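Probable ss-1,3-N-acetylglucosaminyltransferase (Staphylococcus aureus subsp. aureus N315, PDB 6H21) is a probable glycosyltransferase of family 2 with a GT-A type catalytic domain and a TarS-type linker domain. Local coordinates at residues Asp199-Ile204 against Asn249-Ala254. Sequence-based numbering, arbitrary orientation.
Sequences DQLFTI and NEIYKA. With UD1 (uridine-diphosphate-N-acetylglucosamine), chain X.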
ATOM      1  N   ASP C 199     -11.726  33.142   1.944  1.00 39.96           N
ATOM      2  CA  ASP C 199     -11.892  33.763   0.642  1.00 39.74           C
ATOM      3  C   ASP C 199     -12.492  32.742  -0.340  1.00 37.53           C
ATOM      4  O   ASP C 199     -13.408  33.061  -1.093  1.00 35.93           O
ATOM      5  CB  ASP C 199     -10.568  34.370   0.158  1.00 40.99           C
ATOM      6  CG  ASP C 199     -10.122  35.584   0.965  1.00 43.33           C
ATOM      7  OD1 ASP C 199     -10.722  35.838   2.025  1.00 43.89           O
ATOM      8  OD2 ASP C 199      -9.185  36.290   0.514  1.00 45.54           O
ATOM      9  N   GLN C 200     -11.998  31.501  -0.298  1.00 36.48           N
ATOM     10  CA  GLN C 200     -12.594  30.406  -1.091  1.00 36.09           C
ATOM     11  C   GLN C 200     -14.089  30.252  -0.769  1.00 34.94           C
ATOM     12  O   GLN C 200     -14.909  30.087  -1.663  1.00 34.67           O
ATOM     13  CB  GLN C 200     -11.921  29.070  -0.772  1.00 37.04           C
ATOM     14  CG  GLN C 200     -10.509  28.918  -1.292  1.00 38.11           C
ATOM     15  CD  GLN C 200     -10.008  27.507  -1.055  1.00 39.12           C
ATOM     16  OE1 GLN C 200     -10.548  26.533  -1.584  1.00 39.05           O
ATOM     17  NE2 GLN C 200      -8.974  27.379  -0.233  1.00 40.41           N
ATOM     18  N   LEU C 201     -14.431  30.293   0.522  1.00 33.99           N
ATOM     19  CA  LEU C 201     -15.784  30.070   0.964  1.00 33.81           C
ATOM     20  C   LEU C 201     -16.701  31.181   0.433  1.00 34.13           C
ATOM     21  O   LEU C 201     -17.796  30.891  -0.027  1.00 33.81           O
ATOM     22  CB  LEU C 201     -15.839  30.001   2.491  1.00 33.96           C
ATOM     23  CG  LEU C 201     -17.250  29.916   3.074  1.00 34.69           C
ATOM     24  CD1 LEU C 201     -18.017  28.746   2.487  1.00 34.45           C
ATOM     25  CD2 LEU C 201     -17.209  29.816   4.594  1.00 35.19           C
ATOM     26  N   PHE C 202     -16.226  32.435   0.491  1.00 34.09           N
ATOM     27  CA  PHE C 202     -16.990  33.572  -0.007  1.00 34.54           C
ATOM     28  C   PHE C 202     -17.254  33.404  -1.511  1.00 34.30           C
ATOM     29  O   PHE C 202     -18.381  33.536  -1.939  1.00 34.62           O
ATOM     30  CB  PHE C 202     -16.277  34.891   0.291  1.00 34.82           C
ATOM     31  CG  PHE C 202     -17.025  36.113  -0.182  1.00 35.33           C
ATOM     32  CD1 PHE C 202     -16.954  36.512  -1.509  1.00 35.16           C
ATOM     33  CD2 PHE C 202     -17.818  36.840   0.691  1.00 36.00           C
ATOM     34  CE1 PHE C 202     -17.644  37.629  -1.949  1.00 35.76           C
ATOM     35  CE2 PHE C 202     -18.509  37.954   0.251  1.00 36.85           C
ATOM     36  CZ  PHE C 202     -18.430  38.345  -1.070  1.00 36.76           C
ATOM     37  N   THR C 203     -16.214  33.095  -2.297  1.00 33.61           N
ATOM     38  CA  THR C 203     -16.368  32.945  -3.742  1.00 33.67           C
ATOM     39  C   THR C 203     -17.302  31.772  -4.076  1.00 34.02           C
ATOM     40  O   THR C 203     -18.173  31.907  -4.953  1.00 34.44           O
ATOM     41  CB  THR C 203     -15.017  32.807  -4.450  1.00 33.22           C
ATOM     42  OG1 THR C 203     -14.243  33.980  -4.189  1.00 33.30           O
ATOM     43  CG2 THR C 203     -15.163  32.632  -5.943  1.00 33.42           C
ATOM     44  N   ILE C 204     -17.154  30.643  -3.370  1.00 33.72           N
ATOM     45  CA  ILE C 204     -18.028  29.477  -3.558  1.00 34.39           C
ATOM     46  C   ILE C 204     -19.482  29.829  -3.210  1.00 35.02           C
ATOM     47  O   ILE C 204     -20.385  29.461  -3.965  1.00 35.02           O
ATOM     48  CB  ILE C 204     -17.532  28.269  -2.733  1.00 34.20           C
ATOM     49  CG1 ILE C 204     -16.181  27.750  -3.234  1.00 34.25           C
ATOM     50  CG2 ILE C 204     -18.599  27.176  -2.656  1.00 34.38           C
ATOM     51  CD1 ILE C 204     -16.253  26.688  -4.302  1.00 34.88           C
ATOM     52  N   ASN C 249     -15.624  22.430   5.517  1.00 31.99           N
ATOM     53  CA  ASN C 249     -16.964  21.916   5.762  1.00 32.84           C
ATOM     54  C   ASN C 249     -18.025  22.883   5.195  1.00 33.34           C
ATOM     55  O   ASN C 249     -18.978  22.449   4.601  1.00 33.01           O
ATOM     56  CB  ASN C 249     -17.196  21.606   7.245  1.00 34.01           C
ATOM     57  CG  ASN C 249     -18.548  20.977   7.498  1.00 35.06           C
ATOM     58  OD1 ASN C 249     -19.384  21.531   8.220  1.00 37.92           O
ATOM     59  ND2 ASN C 249     -18.823  19.879   6.820  1.00 34.88           N
ATOM     60  N   GLU C 250     -17.833  24.193   5.353  1.00 33.88           N
ATOM     61  CA  GLU C 250     -18.806  25.191   4.913  1.00 34.95           C
ATOM     62  C   GLU C 250     -18.844  25.281   3.383  1.00 33.68           C
ATOM     63  O   GLU C 250     -19.893  25.566   2.813  1.00 33.70           O
ATOM     64  CB  GLU C 250     -18.519  26.554   5.558  1.00 36.85           C
ATOM     65  CG  GLU C 250     -18.677  26.552   7.073  1.00 39.00           C
ATOM     66  CD  GLU C 250     -20.092  26.346   7.598  1.00 41.81           C
ATOM     67  OE1 GLU C 250     -21.041  26.861   6.963  1.00 44.92           O
ATOM     68  OE2 GLU C 250     -20.250  25.670   8.659  1.00 45.31           O
ATOM     69  N   ILE C 251     -17.709  25.004   2.726  1.00 32.49           N
ATOM     70  CA  ILE C 251     -17.650  24.985   1.266  1.00 31.91           C
ATOM     71  C   ILE C 251     -18.570  23.875   0.732  1.00 31.85           C
ATOM     72  O   ILE C 251     -19.417  24.118  -0.143  1.00 31.76           O
ATOM     73  CB  ILE C 251     -16.196  24.858   0.786  1.00 31.30           C
ATOM     74  CG1 ILE C 251     -15.458  26.190   0.978  1.00 31.54           C
ATOM     75  CG2 ILE C 251     -16.122  24.354  -0.650  1.00 30.94           C
ATOM     76  CD1 ILE C 251     -13.962  26.065   0.898  1.00 31.20           C
ATOM     77  N   TYR C 252     -18.414  22.663   1.279  1.00 31.41           N
ATOM     78  CA  TYR C 252     -19.243  21.519   0.877  1.00 31.49           C
ATOM     79  C   TYR C 252     -20.725  21.774   1.167  1.00 32.71           C
ATOM     80  O   TYR C 252     -21.557  21.468   0.317  1.00 32.75           O
ATOM     81  CB  TYR C 252     -18.766  20.247   1.567  1.00 30.70           C
ATOM     82  CG  TYR C 252     -17.489  19.704   0.999  1.00 29.77           C
ATOM     83  CD1 TYR C 252     -17.448  19.211  -0.292  1.00 29.52           C
ATOM     84  CD2 TYR C 252     -16.327  19.686   1.749  1.00 29.32           C
ATOM     85  CE1 TYR C 252     -16.286  18.665  -0.819  1.00 29.05           C
ATOM     86  CE2 TYR C 252     -15.155  19.167   1.236  1.00 28.76           C
ATOM     87  CZ  TYR C 252     -15.139  18.652  -0.052  1.00 28.57           C
ATOM     88  OH  TYR C 252     -14.005  18.109  -0.552  1.00 28.08           O
ATOM     89  N   LYS C 253     -21.029  22.364   2.342  1.00 34.01           N
ATOM     90  CA  LYS C 253     -22.395  22.723   2.741  1.00 35.58           C
ATOM     91  C   LYS C 253     -23.004  23.697   1.720  1.00 35.44           C
ATOM     92  O   LYS C 253     -24.154  23.520   1.339  1.00 35.91           O
ATOM     93  CB  LYS C 253     -22.459  23.332   4.146  1.00 37.52           C
ATOM     94  CG  LYS C 253     -22.188  22.359   5.292  1.00 38.69           C
ATOM     95  CD  LYS C 253     -22.966  22.631   6.563  1.00 40.83           C
ATOM     96  CE  LYS C 253     -22.358  23.689   7.468  1.00 42.10           C
ATOM     97  N   ALA C 254     -22.221  24.682   1.264  1.00 34.41           N
ATOM     98  CA  ALA C 254     -22.677  25.694   0.285  1.00 34.73           C
ATOM     99  C   ALA C 254     -23.027  25.029  -1.048  1.00 34.51           C
ATOM    100  O   ALA C 254     -24.008  25.386  -1.687  1.00 35.03           O
ATOM    101  CB  ALA C 254     -21.654  26.790   0.078  1.00 34.27           C
TER
HETATM  102  C1' UD1 X 403      -3.336  36.113   0.350  1.00 45.54           C
HETATM  103  C2' UD1 X 403      -3.971  35.504  -0.904  1.00 45.67           C
HETATM  104  C3' UD1 X 403      -4.979  36.484  -1.503  1.00 44.33           C
HETATM  105  C4' UD1 X 403      -5.995  36.887  -0.437  1.00 39.81           C
HETATM  106  C5' UD1 X 403      -5.319  37.344   0.858  1.00 43.80           C
HETATM  107  C6' UD1 X 403      -6.332  37.627   1.972  1.00 43.25           C
HETATM  108  C7' UD1 X 403      -2.566  33.931  -2.186  1.00 54.51           C
HETATM  109  C8' UD1 X 403      -1.507  33.808  -3.248  1.00 53.03           C
HETATM  110  N2' UD1 X 403      -2.945  35.176  -1.887  1.00 48.62           N
HETATM  111  O1' UD1 X 403      -2.668  37.315  -0.046  1.00 41.17           O
HETATM  112  O3' UD1 X 403      -5.637  35.884  -2.629  1.00 41.42           O
HETATM  113  O4' UD1 X 403      -6.798  37.951  -0.951  1.00 37.83           O
HETATM  114  O5' UD1 X 403      -4.350  36.380   1.320  1.00 39.30           O
HETATM  115  O6' UD1 X 403      -7.212  36.529   2.194  1.00 49.02           O
HETATM  116  O7' UD1 X 403      -3.051  32.954  -1.642  1.00 52.28           O
HETATM  117  N1  UD1 X 403      -5.180  42.780   6.082  1.00 43.21           N
HETATM  118  C2  UD1 X 403      -6.150  43.206   7.008  1.00 36.81           C
HETATM  119  N3  UD1 X 403      -5.990  43.016   8.312  1.00 46.02           N
HETATM  120  C4  UD1 X 403      -4.901  42.422   8.785  1.00 43.77           C
HETATM  121  C5  UD1 X 403      -3.912  41.983   7.904  1.00 43.07           C
HETATM  122  C6  UD1 X 403      -4.069  42.163   6.527  1.00 39.57           C
HETATM  123  O2  UD1 X 403      -7.189  43.763   6.631  1.00 37.96           O
HETATM  124  O4  UD1 X 403      -4.803  42.286  10.025  1.00 40.89           O
HETATM  125  C1B UD1 X 403      -5.453  43.019   4.664  1.00 36.80           C
HETATM  126  C2B UD1 X 403      -4.265  43.548   3.880  1.00 37.68           C
HETATM  127  O2' UD1 X 403      -4.089  44.944   4.098  1.00 37.46           O
HETATM  128  C3B UD1 X 403      -4.664  43.193   2.457  1.00 38.10           C
HETATM  129  C4B UD1 X 403      -5.490  41.918   2.619  1.00 39.43           C
HETATM  130  O4B UD1 X 403      -5.841  41.813   4.008  1.00 38.10           O
HETATM  131  O3B UD1 X 403      -5.475  44.228   1.886  1.00 35.30           O
HETATM  132  C5B UD1 X 403      -4.723  40.669   2.226  1.00 41.26           C
HETATM  133  O5B UD1 X 403      -3.425  40.732   2.802  1.00 40.23           O
HETATM  134  PA  UD1 X 403      -2.104  40.414   1.958  1.00 37.58           P
HETATM  135  O1A UD1 X 403      -0.966  40.616   2.905  1.00 41.65           O
HETATM  136  O2A UD1 X 403      -2.119  41.074   0.581  1.00 34.83           O
HETATM  137  O3A UD1 X 403      -2.300  38.854   1.761  1.00 38.44           O
HETATM  138  PB  UD1 X 403      -1.450  37.969   0.742  1.00 37.33           P
HETATM  139  O1B UD1 X 403      -0.733  36.925   1.540  1.00 40.70           O
HETATM  140  O2B UD1 X 403      -0.649  38.812  -0.241  1.00 35.20           O
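Leu201 and Ile204 pack against Glu250, Ile251 and Ala254 where two helices run side by side. Helix 198-207 lies in the chain between strands 177-179 and 213-216 of the mixed sheet of the GT-A fold. Helix 242-256 is part of the TarS-type linker region. The two segments are nearly parallel, with axes 9.4 Å apart and 5° between their directions.

The contact is apolar and partly buried. Leu201 CG lies anti to its backbone N (chi1 174°), and both methyls beyond it reach the other helix. CD1 sits over the backbone of Glu250 and lies 3.9 Å from Ile251 CG1. CD2 meets Glu250 CB at 3.6 Å. The side chain of Glu250 then turns off, bent at chi2 (-67°), and its carboxylate takes no part. One turn on, Ile204 CG2 lies 4.1 Å from Ala254 CB. The same methyl faces Ile251 CG2 at 4.3 Å. Ile251 is shared by both turns and also touches Tyr274 of helix 264-281. Gln200 CB lies 4.0 Å from Ile251 CD1.

Gln200 and Thr203 have polar partners outside the two segments. Gln200 OE1 is hydrogen-bonded to Tyr274 OH, and Thr203 OG1 to Leu172 O.

Asp199 links this helix to the ligand pocket. Asp199 OD2 forms a salt bridge with Arg94 NH1. The same OD2 accepts a hydrogen bond from O6' of uridine-diphosphate-N-acetylglucosamine at 2.6 Å.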